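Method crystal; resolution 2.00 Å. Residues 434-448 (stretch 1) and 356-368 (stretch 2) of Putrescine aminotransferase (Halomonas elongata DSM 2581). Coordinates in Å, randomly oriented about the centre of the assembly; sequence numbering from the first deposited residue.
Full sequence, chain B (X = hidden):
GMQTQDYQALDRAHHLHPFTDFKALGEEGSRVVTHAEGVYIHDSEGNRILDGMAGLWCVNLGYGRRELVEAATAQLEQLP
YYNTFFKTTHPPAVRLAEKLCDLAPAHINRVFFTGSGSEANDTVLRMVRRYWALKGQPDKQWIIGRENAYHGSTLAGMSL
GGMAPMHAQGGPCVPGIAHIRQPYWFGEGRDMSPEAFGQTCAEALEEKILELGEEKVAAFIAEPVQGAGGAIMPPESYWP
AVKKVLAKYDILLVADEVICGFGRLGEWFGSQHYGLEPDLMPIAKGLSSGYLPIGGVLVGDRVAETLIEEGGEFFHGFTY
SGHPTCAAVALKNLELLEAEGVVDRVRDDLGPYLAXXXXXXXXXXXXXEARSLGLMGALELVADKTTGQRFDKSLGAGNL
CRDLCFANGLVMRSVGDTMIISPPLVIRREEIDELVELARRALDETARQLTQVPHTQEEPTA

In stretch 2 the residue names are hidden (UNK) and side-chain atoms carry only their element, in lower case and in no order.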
ATOM      1  N   GLU B 434      23.540  20.749  17.563  1.00 33.27           N
ATOM      2  CA  GLU B 434      22.521  20.604  18.595  1.00 31.20           C
ATOM      3  C   GLU B 434      22.163  19.137  18.805  1.00 33.34           C
ATOM      4  O   GLU B 434      21.992  18.690  19.945  1.00 30.87           O
ATOM      5  CB  GLU B 434      21.274  21.409  18.216  1.00 34.31           C
ATOM      6  CG  GLU B 434      20.177  21.407  19.274  1.00 52.29           C
ATOM      7  CD  GLU B 434      18.886  22.038  18.786  1.00 64.91           C
ATOM      8  OE1 GLU B 434      18.806  22.380  17.589  1.00 69.01           O
ATOM      9  OE2 GLU B 434      17.951  22.196  19.600  1.00 74.55           O
ATOM     10  N   LEU B 435      22.059  18.372  17.715  1.00 33.47           N
ATOM     11  CA  LEU B 435      21.708  16.959  17.816  1.00 44.12           C
ATOM     12  C   LEU B 435      22.695  16.198  18.692  1.00 40.08           C
ATOM     13  O   LEU B 435      22.297  15.484  19.621  1.00 36.81           O
ATOM     14  CB  LEU B 435      21.649  16.349  16.413  1.00 45.84           C
ATOM     15  CG  LEU B 435      21.163  14.906  16.263  1.00 41.78           C
ATOM     16  CD1 LEU B 435      20.628  14.691  14.850  1.00 55.19           C
ATOM     17  CD2 LEU B 435      22.255  13.890  16.566  1.00 30.86           C
ATOM     18  N   VAL B 436      23.991  16.329  18.407  1.00 34.54           N
ATOM     19  CA  VAL B 436      24.996  15.581  19.155  1.00 42.87           C
ATOM     20  C   VAL B 436      25.026  16.026  20.613  1.00 41.06           C
ATOM     21  O   VAL B 436      25.164  15.199  21.524  1.00 44.78           O
ATOM     22  CB  VAL B 436      26.373  15.728  18.480  1.00 51.40           C
ATOM     23  CG1 VAL B 436      27.460  15.071  19.318  1.00 45.31           C
ATOM     24  CG2 VAL B 436      26.332  15.127  17.077  1.00 40.70           C
ATOM     25  N   GLU B 437      24.911  17.332  20.862  1.00 37.34           N
ATOM     26  CA  GLU B 437      24.880  17.826  22.236  1.00 37.25           C
ATOM     27  C   GLU B 437      23.704  17.231  23.004  1.00 37.47           C
ATOM     28  O   GLU B 437      23.856  16.781  24.145  1.00 41.88           O
ATOM     29  CB  GLU B 437      24.809  19.354  22.245  1.00 59.61           C
ATOM     30  CG  GLU B 437      26.033  20.036  21.652  1.00 85.26           C
ATOM     31  CD  GLU B 437      25.815  21.516  21.402  1.00103.90           C
ATOM     32  OE1 GLU B 437      24.819  22.067  21.916  1.00102.25           O
ATOM     33  OE2 GLU B 437      26.639  22.127  20.690  1.00107.23           O
ATOM     34  N   LEU B 438      22.516  17.229  22.394  1.00 31.71           N
ATOM     35  CA  LEU B 438      21.354  16.649  23.056  1.00 28.70           C
ATOM     36  C   LEU B 438      21.539  15.152  23.261  1.00 33.37           C
ATOM     37  O   LEU B 438      21.148  14.605  24.299  1.00 36.69           O
ATOM     38  CB  LEU B 438      20.093  16.920  22.239  1.00 35.20           C
ATOM     39  CG  LEU B 438      19.610  18.368  22.165  1.00 42.17           C
ATOM     40  CD1 LEU B 438      18.510  18.495  21.126  1.00 42.52           C
ATOM     41  CD2 LEU B 438      19.119  18.829  23.526  1.00 46.66           C
ATOM     42  N   ALA B 439      22.138  14.474  22.280  1.00 40.36           N
ATOM     43  CA  ALA B 439      22.441  13.056  22.435  1.00 46.21           C
ATOM     44  C   ALA B 439      23.334  12.818  23.646  1.00 39.53           C
ATOM     45  O   ALA B 439      23.054  11.946  24.478  1.00 35.22           O
ATOM     46  CB  ALA B 439      23.105  12.527  21.163  1.00 43.32           C
ATOM     47  N   ARG B 440      24.406  13.605  23.776  1.00 36.95           N
ATOM     48  CA  ARG B 440      25.334  13.409  24.884  1.00 41.47           C
ATOM     49  C   ARG B 440      24.644  13.645  26.221  1.00 50.76           C
ATOM     50  O   ARG B 440      24.870  12.907  27.186  1.00 53.26           O
ATOM     51  CB  ARG B 440      26.525  14.356  24.742  1.00 37.79           C
ATOM     52  CG  ARG B 440      27.635  14.111  25.751  1.00 52.37           C
ATOM     53  CD  ARG B 440      28.779  15.095  25.566  1.00 62.42           C
ATOM     54  NE  ARG B 440      29.367  15.042  24.229  1.00 72.76           N
ATOM     55  CZ  ARG B 440      30.361  14.243  23.856  1.00 88.74           C
ATOM     56  NH1 ARG B 440      30.910  13.392  24.714  1.00 61.76           N
ATOM     57  NH2 ARG B 440      30.807  14.300  22.609  1.00143.21           N
ATOM     58  N   ARG B 441      23.794  14.674  26.293  1.00 36.43           N
ATOM     59  CA  ARG B 441      23.048  14.938  27.518  1.00 60.43           C
ATOM     60  C   ARG B 441      22.185  13.743  27.899  1.00 50.52           C
ATOM     61  O   ARG B 441      22.149  13.340  29.067  1.00 39.74           O
ATOM     62  CB  ARG B 441      22.194  16.194  27.333  1.00 77.34           C
ATOM     63  CG  ARG B 441      21.558  16.731  28.605  1.00 75.38           C
ATOM     64  CD  ARG B 441      20.983  18.125  28.370  1.00 67.55           C
ATOM     65  NE  ARG B 441      21.987  19.041  27.832  0.99 61.42           N
ATOM     66  CZ  ARG B 441      21.712  20.162  27.172  0.51 54.38           C
ATOM     67  NH1 ARG B 441      20.452  20.522  26.952  0.91 54.80           N
ATOM     68  NH2 ARG B 441      22.700  20.923  26.723  0.90 54.37           N
ATOM     69  N   ALA B 442      21.495  13.149  26.921  1.00 41.38           N
ATOM     70  CA  ALA B 442      20.680  11.971  27.197  1.00 41.08           C
ATOM     71  C   ALA B 442      21.552  10.777  27.564  1.00 42.26           C
ATOM     72  O   ALA B 442      21.185   9.978  28.434  1.00 38.43           O
ATOM     73  CB  ALA B 442      19.807  11.646  25.986  1.00 47.93           C
ATOM     74  N   LEU B 443      22.706  10.635  26.911  1.00 44.42           N
ATOM     75  CA  LEU B 443      23.620   9.557  27.268  1.00 43.21           C
ATOM     76  C   LEU B 443      24.126   9.730  28.694  1.00 46.37           C
ATOM     77  O   LEU B 443      24.187   8.763  29.462  1.00 53.18           O
ATOM     78  CB  LEU B 443      24.785   9.507  26.284  1.00 35.09           C
ATOM     79  CG  LEU B 443      24.478   9.048  24.859  1.00 34.66           C
ATOM     80  CD1 LEU B 443      25.670   9.349  23.965  1.00 37.31           C
ATOM     81  CD2 LEU B 443      24.137   7.570  24.819  1.00 40.67           C
ATOM     82  N   ASP B 444      24.494  10.959  29.066  1.00 44.33           N
ATOM     83  CA  ASP B 444      24.885  11.234  30.443  1.00 54.12           C
ATOM     84  C   ASP B 444      23.794  10.798  31.415  1.00 46.67           C
ATOM     85  O   ASP B 444      24.061  10.098  32.398  1.00 44.63           O
ATOM     86  CB  ASP B 444      25.181  12.725  30.625  1.00 60.12           C
ATOM     87  CG  ASP B 444      26.405  13.179  29.857  1.00 49.03           C
ATOM     88  OD1 ASP B 444      27.205  12.320  29.435  1.00 46.99           O
ATOM     89  OD2 ASP B 444      26.571  14.405  29.687  1.00 51.71           O
ATOM     90  N   GLU B 445      22.551  11.216  31.158  1.00 44.35           N
ATOM     91  CA  GLU B 445      21.456  10.888  32.065  1.00 47.84           C
ATOM     92  C   GLU B 445      21.139   9.398  32.042  1.00 49.95           C
ATOM     93  O   GLU B 445      20.738   8.836  33.068  1.00 38.97           O
ATOM     94  CB  GLU B 445      20.213  11.711  31.713  1.00 33.78           C
ATOM     95  CG  GLU B 445      20.365  13.203  32.010  1.00 39.09           C
ATOM     96  CD  GLU B 445      19.395  14.082  31.233  1.00 46.02           C
ATOM     97  OE1 GLU B 445      18.639  13.556  30.388  1.00 48.91           O
ATOM     98  OE2 GLU B 445      19.387  15.308  31.476  1.00 48.44           O
ATOM     99  N   THR B 446      21.314   8.742  30.891  1.00 43.17           N
ATOM    100  CA  THR B 446      21.123   7.297  30.823  1.00 53.08           C
ATOM    101  C   THR B 446      22.155   6.571  31.678  1.00 54.18           C
ATOM    102  O   THR B 446      21.811   5.692  32.475  1.00 33.14           O
ATOM    103  CB  THR B 446      21.212   6.821  29.371  1.00 56.17           C
ATOM    104  OG1 THR B 446      20.214   7.482  28.583  1.00 51.10           O
ATOM    105  CG2 THR B 446      21.012   5.311  29.286  1.00 50.88           C
ATOM    106  N   ALA B 447      23.432   6.925  31.518  1.00 53.07           N
ATOM    107  CA  ALA B 447      24.484   6.251  32.269  1.00 47.01           C
ATOM    108  C   ALA B 447      24.296   6.435  33.768  1.00 52.69           C
ATOM    109  O   ALA B 447      24.474   5.488  34.543  1.00 64.91           O
ATOM    110  CB  ALA B 447      25.854   6.766  31.831  1.00 35.75           C
ATOM    111  N   ARG B 448      23.941   7.649  34.202  1.00 47.60           N
ATOM    112  CA  ARG B 448      23.748   7.883  35.628  1.00 47.05           C
ATOM    113  C   ARG B 448      22.617   7.018  36.179  1.00 54.60           C
ATOM    114  O   ARG B 448      22.752   6.404  37.244  1.00 60.37           O
ATOM    115  CB  ARG B 448      23.479   9.365  35.915  1.00 43.65           C
ATOM    116  CG  ARG B 448      24.758  10.175  36.134  1.00 74.64           C
ATOM    117  CD  ARG B 448      24.504  11.620  36.566  1.00109.73           C
ATOM    118  NE  ARG B 448      23.729  12.441  35.640  1.00107.28           N
ATOM    119  CZ  ARG B 448      24.254  13.293  34.761  1.00 86.28           C
ATOM    120  NH1 ARG B 448      25.570  13.438  34.658  1.00 89.66           N
ATOM    121  NH2 ARG B 448      23.455  14.005  33.979  1.00 67.83           N
ATOM    122  N   UNK B 356      32.418  13.435  11.972  1.00 53.14           N
ATOM    123  CA  UNK B 356      33.374  13.927  12.960  1.00 54.59           C
ATOM    124  C   UNK B 356      32.677  14.300  14.265  1.00 52.37           C
ATOM    125  O   UNK B 356      33.172  13.974  15.351  1.00 51.61           O
ATOM    126  o   UNK B 356      34.598  18.185  12.200  1.00 64.53           O
ATOM    127  c   UNK B 356      33.325  16.214  11.771  1.00 71.29           C
ATOM    128  c   UNK B 356      34.162  15.110  12.393  1.00 68.49           C
ATOM    129  c   UNK B 356      34.165  17.400  11.328  1.00 68.31           C
ATOM    130  o   UNK B 356      34.411  17.533  10.110  1.00 66.36           O
ATOM    131  N   UNK B 357      31.525  14.969  14.185  1.00 47.32           N
ATOM    132  CA  UNK B 357      30.791  15.309  15.399  1.00 47.25           C
ATOM    133  C   UNK B 357      30.246  14.053  16.070  1.00 57.22           C
ATOM    134  O   UNK B 357      30.249  13.944  17.302  1.00 55.09           O
ATOM    135  n   UNK B 357      32.600  20.350  16.797  1.00118.32           N
ATOM    136  c   UNK B 357      31.792  20.722  15.812  1.00109.64           C
ATOM    137  c   UNK B 357      29.651  16.274  15.071  1.00 43.56           C
ATOM    138  n   UNK B 357      31.028  19.827  15.191  1.00 93.18           N
ATOM    139  c   UNK B 357      30.081  17.644  14.545  1.00 48.01           C
ATOM    140  n   UNK B 357      31.750  21.996  15.444  1.00117.43           N
ATOM    141  c   UNK B 357      30.985  18.401  15.511  1.00 62.28           C
ATOM    142  N   UNK B 358      29.770  13.095  15.271  1.00 63.06           N
ATOM    143  CA  UNK B 358      29.285  11.829  15.811  1.00 50.72           C
ATOM    144  C   UNK B 358      30.401  11.061  16.509  1.00 52.01           C
ATOM    145  O   UNK B 358      30.177  10.441  17.556  1.00 44.79           O
ATOM    146  c   UNK B 358      24.554  11.004  16.845  1.00 41.02           C
ATOM    147  n   UNK B 358      26.762   7.910  15.333  1.00 42.78           N
ATOM    148  c   UNK B 358      26.471  10.095  15.741  1.00 47.39           C
ATOM    149  c   UNK B 358      25.776  11.205  16.231  1.00 46.42           C
ATOM    150  c   UNK B 358      24.664   8.618  16.501  1.00 38.38           C
ATOM    151  c   UNK B 358      27.856   8.581  14.846  1.00 33.78           C
ATOM    152  c   UNK B 358      25.897   8.816  15.888  1.00 43.85           C
ATOM    153  c   UNK B 358      28.693  10.995  14.677  1.00 49.51           C
ATOM    154  c   UNK B 358      24.010   9.721  16.975  1.00 34.08           C
ATOM    155  c   UNK B 358      27.729   9.921  15.079  1.00 40.97           C
ATOM    156  N   UNK B 359      31.610  11.083  15.937  1.00 57.43           N
ATOM    157  CA  UNK B 359      32.735  10.356  16.512  1.00 56.32           C
ATOM    158  C   UNK B 359      33.186  10.929  17.850  1.00 51.04           C
ATOM    159  O   UNK B 359      33.899  10.244  18.590  1.00 48.80           O
ATOM    160  c   UNK B 359      33.913  10.352  15.537  1.00 62.48           C
ATOM    161  N   UNK B 360      32.801  12.163  18.174  1.00 51.20           N
ATOM    162  CA  UNK B 360      33.131  12.715  19.482  1.00 55.18           C
ATOM    163  C   UNK B 360      32.377  12.021  20.609  1.00 77.52           C
ATOM    164  O   UNK B 360      32.672  12.285  21.780  1.00114.27           O
ATOM    165  o   UNK B 360      31.456  14.465  19.723  1.00 49.37           O
ATOM    166  c   UNK B 360      32.834  14.216  19.509  1.00 37.26           C
ATOM    167  N   UNK B 361      31.424  11.148  20.289  1.00 64.99           N
ATOM    168  CA  UNK B 361      30.666  10.414  21.293  1.00 60.29           C
ATOM    169  C   UNK B 361      31.288   9.067  21.653  1.00 49.24           C
ATOM    170  O   UNK B 361      30.783   8.398  22.560  1.00 40.55           O
ATOM    171  c   UNK B 361      27.082  11.112  19.890  1.00 77.21           C
ATOM    172  c   UNK B 361      28.059  12.080  21.977  1.00 59.92           C
ATOM    173  c   UNK B 361      29.229  10.191  20.810  1.00 60.94           C
ATOM    174  c   UNK B 361      28.370  11.443  20.630  1.00 64.67           C
ATOM    175  N   UNK B 362      32.365   8.655  20.977  1.00 76.74           N
ATOM    176  CA  UNK B 362      32.924   7.329  21.221  1.00 73.55           C
ATOM    177  C   UNK B 362      33.569   7.247  22.599  1.00 70.89           C
ATOM    178  O   UNK B 362      33.673   6.159  23.178  1.00 68.68           O
ATOM    179  c   UNK B 362      35.171   7.845  20.191  1.00 75.75           C
ATOM    180  c   UNK B 362      33.934   6.953  20.119  1.00 74.77           C
ATOM    181  c   UNK B 362      33.284   7.034  18.747  1.00 75.40           C
ATOM    182  N   UNK B 363      34.021   8.374  23.143  1.00 61.26           N
ATOM    183  CA  UNK B 363      34.656   8.392  24.454  1.00 62.90           C
ATOM    184  C   UNK B 363      33.657   8.502  25.600  1.00 62.22           C
ATOM    185  O   UNK B 363      34.075   8.607  26.757  1.00 59.94           O
ATOM    186  o   UNK B 363      35.826  11.753  23.686  1.00 84.68           O
ATOM    187  c   UNK B 363      35.079  10.889  24.193  1.00 82.28           C
ATOM    188  c   UNK B 363      35.677   9.537  24.533  1.00 64.14           C
ATOM    189  o   UNK B 363      33.861  11.081  24.397  1.00 90.21           O
ATOM    190  N   UNK B 364      32.357   8.480  25.314  1.00 52.29           N
ATOM    191  CA  UNK B 364      31.365   8.536  26.375  1.00 66.89           C
ATOM    192  C   UNK B 364      31.390   7.240  27.186  1.00 83.23           C
ATOM    193  O   UNK B 364      31.698   6.172  26.654  1.00106.56           O
ATOM    194  c   UNK B 364      28.931   9.075  26.820  1.00 52.33           C
ATOM    195  c   UNK B 364      29.970   8.753  25.792  1.00 68.41           C
ATOM    196  c   UNK B 364      28.387  10.255  27.202  1.00 45.03           C
ATOM    197  c   UNK B 364      27.450   8.678  28.403  1.00 47.42           C
ATOM    198  n   UNK B 364      27.470   9.980  28.187  1.00 50.80           N
ATOM    199  n   UNK B 364      28.316   8.107  27.585  1.00 46.26           N
ATOM    200  N   UNK B 365      31.078   7.312  28.484  1.00 62.92           N
ATOM    201  CA  UNK B 365      31.169   6.104  29.319  1.00 57.99           C
ATOM    202  C   UNK B 365      30.376   4.900  28.823  1.00 54.49           C
ATOM    203  O   UNK B 365      30.773   3.769  29.126  1.00 46.70           O
ATOM    204  c   UNK B 365      30.651   6.590  30.684  1.00 55.63           C
ATOM    205  c   UNK B 365      30.833   8.086  30.684  1.00 57.70           C
ATOM    206  c   UNK B 365      31.149   8.545  29.290  1.00 62.99           C
ATOM    207  N   UNK B 366      29.283   5.080  28.072  1.00 64.03           N
ATOM    208  CA  UNK B 366      28.444   3.949  27.690  1.00 60.87           C
ATOM    209  C   UNK B 366      28.336   3.771  26.177  1.00 46.14           C
ATOM    210  O   UNK B 366      27.482   3.017  25.712  1.00 38.03           O
ATOM    211  c   UNK B 366      24.811   5.298  28.106  1.00 38.44           C
ATOM    212  c   UNK B 366      26.320   5.332  27.880  1.00 47.17           C
ATOM    213  c   UNK B 366      27.034   4.047  28.315  1.00 56.77           C
ATOM    214  c   UNK B 366      27.109   3.938  29.833  1.00 52.24           C
ATOM    215  N   UNK B 367      29.192   4.419  25.397  1.00 53.46           N
ATOM    216  CA  UNK B 367      29.178   4.264  23.947  1.00 43.34           C
ATOM    217  C   UNK B 367      30.287   3.289  23.570  1.00 34.71           C
ATOM    218  O   UNK B 367      31.473   3.615  23.673  1.00 36.72           O
ATOM    219  c   UNK B 367      28.204   6.546  23.597  1.00 43.91           C
ATOM    220  c   UNK B 367      29.400   5.409  21.719  1.00 63.81           C
ATOM    221  c   UNK B 367      29.346   5.609  23.229  1.00 48.62           C
ATOM    222  N   UNK B 368      29.902   2.103  23.100  1.00 35.97           N
ATOM    223  CA  UNK B 368      30.862   1.100  22.685  1.00 46.67           C
ATOM    224  C   UNK B 368      31.265   1.204  21.229  1.00 37.84           C
ATOM    225  O   UNK B 368      32.326   0.707  20.836  1.00 38.30           O
TER

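Position 356 carries three carbons in a row, the third bearing two oxygens, and touches nothing on the helix 434-448; this carboxylate is E356. Position 357 has three carbons, a nitrogen, and a carbon with two further nitrogens, a guanidinium and hence R357. Its end leads away from the helix to hydrogen bonds elsewhere in the structure, while its backbone O lies 3.6 Å from V436 CG1.

At 358 one carbon leads to fused five- and six-membered rings holding eight carbons and one nitrogen, which only tryptophan provides. CA-to-CB of W358 points away, yet the ring returns to the helix: CZ3 is 3.7 Å from L435 CD2, and V436 CG2 meets the ring edge, 4.1 Å from CE3. The single carbon at 359 makes A359, out of reach of the helix.

Position 360 has one carbon and one oxygen, with no second branch: S360. Its OG donates a hydrogen bond to the backbone O of R357 (2.8 Å), and its own backbone O accepts one from R440 NH2 at 2.9 Å and a nearly straight 167°. Four carbons forked at the second identify 361 as L361, whose CG lies 4.0 Å from V436 CG1 and whose CD2 covers one face of the R440 guanidinium, 3.6 Å from NH2.

Position 362, one carbon carrying two more, points away from the helix and is V362. Position 363 has two carbons, the second with two oxygens; this shorter carboxylate is D363, and its OD2 forms a long salt bridge with R440 NH1 at 3.8 Å.

The five-membered ring of three carbons and two nitrogens at 364, joined through one carbon, is H364. NE2 donates to D444 OD1 at 2.7 Å, while L443 CB sits over the ring face, 3.6 Å from its centroid, in a CH-pi contact. Three carbons closing onto the backbone N give P365.

At 366 four carbons fork at the first, with one arm two carbons long: I366. Its CG2 packs 3.7 Å from A447 CB, and its backbone N donates to H364 ND1 (3.2 Å), so both ring nitrogens are engaged. Position 367, again one carbon bearing two, is V367, with CG2 3.8 Å from L443 CD1. Position 368 lacks side-chain atoms and is G368.

The contact buries 662 Å². V436, L443 and A447 present an apolar strip to successive parts of the segment, while R440 and D444 anchor it through S360 and H364, combining close packing with directional polar bonds.

Stretch 2 (356-368) ERWASLVDHPIVG
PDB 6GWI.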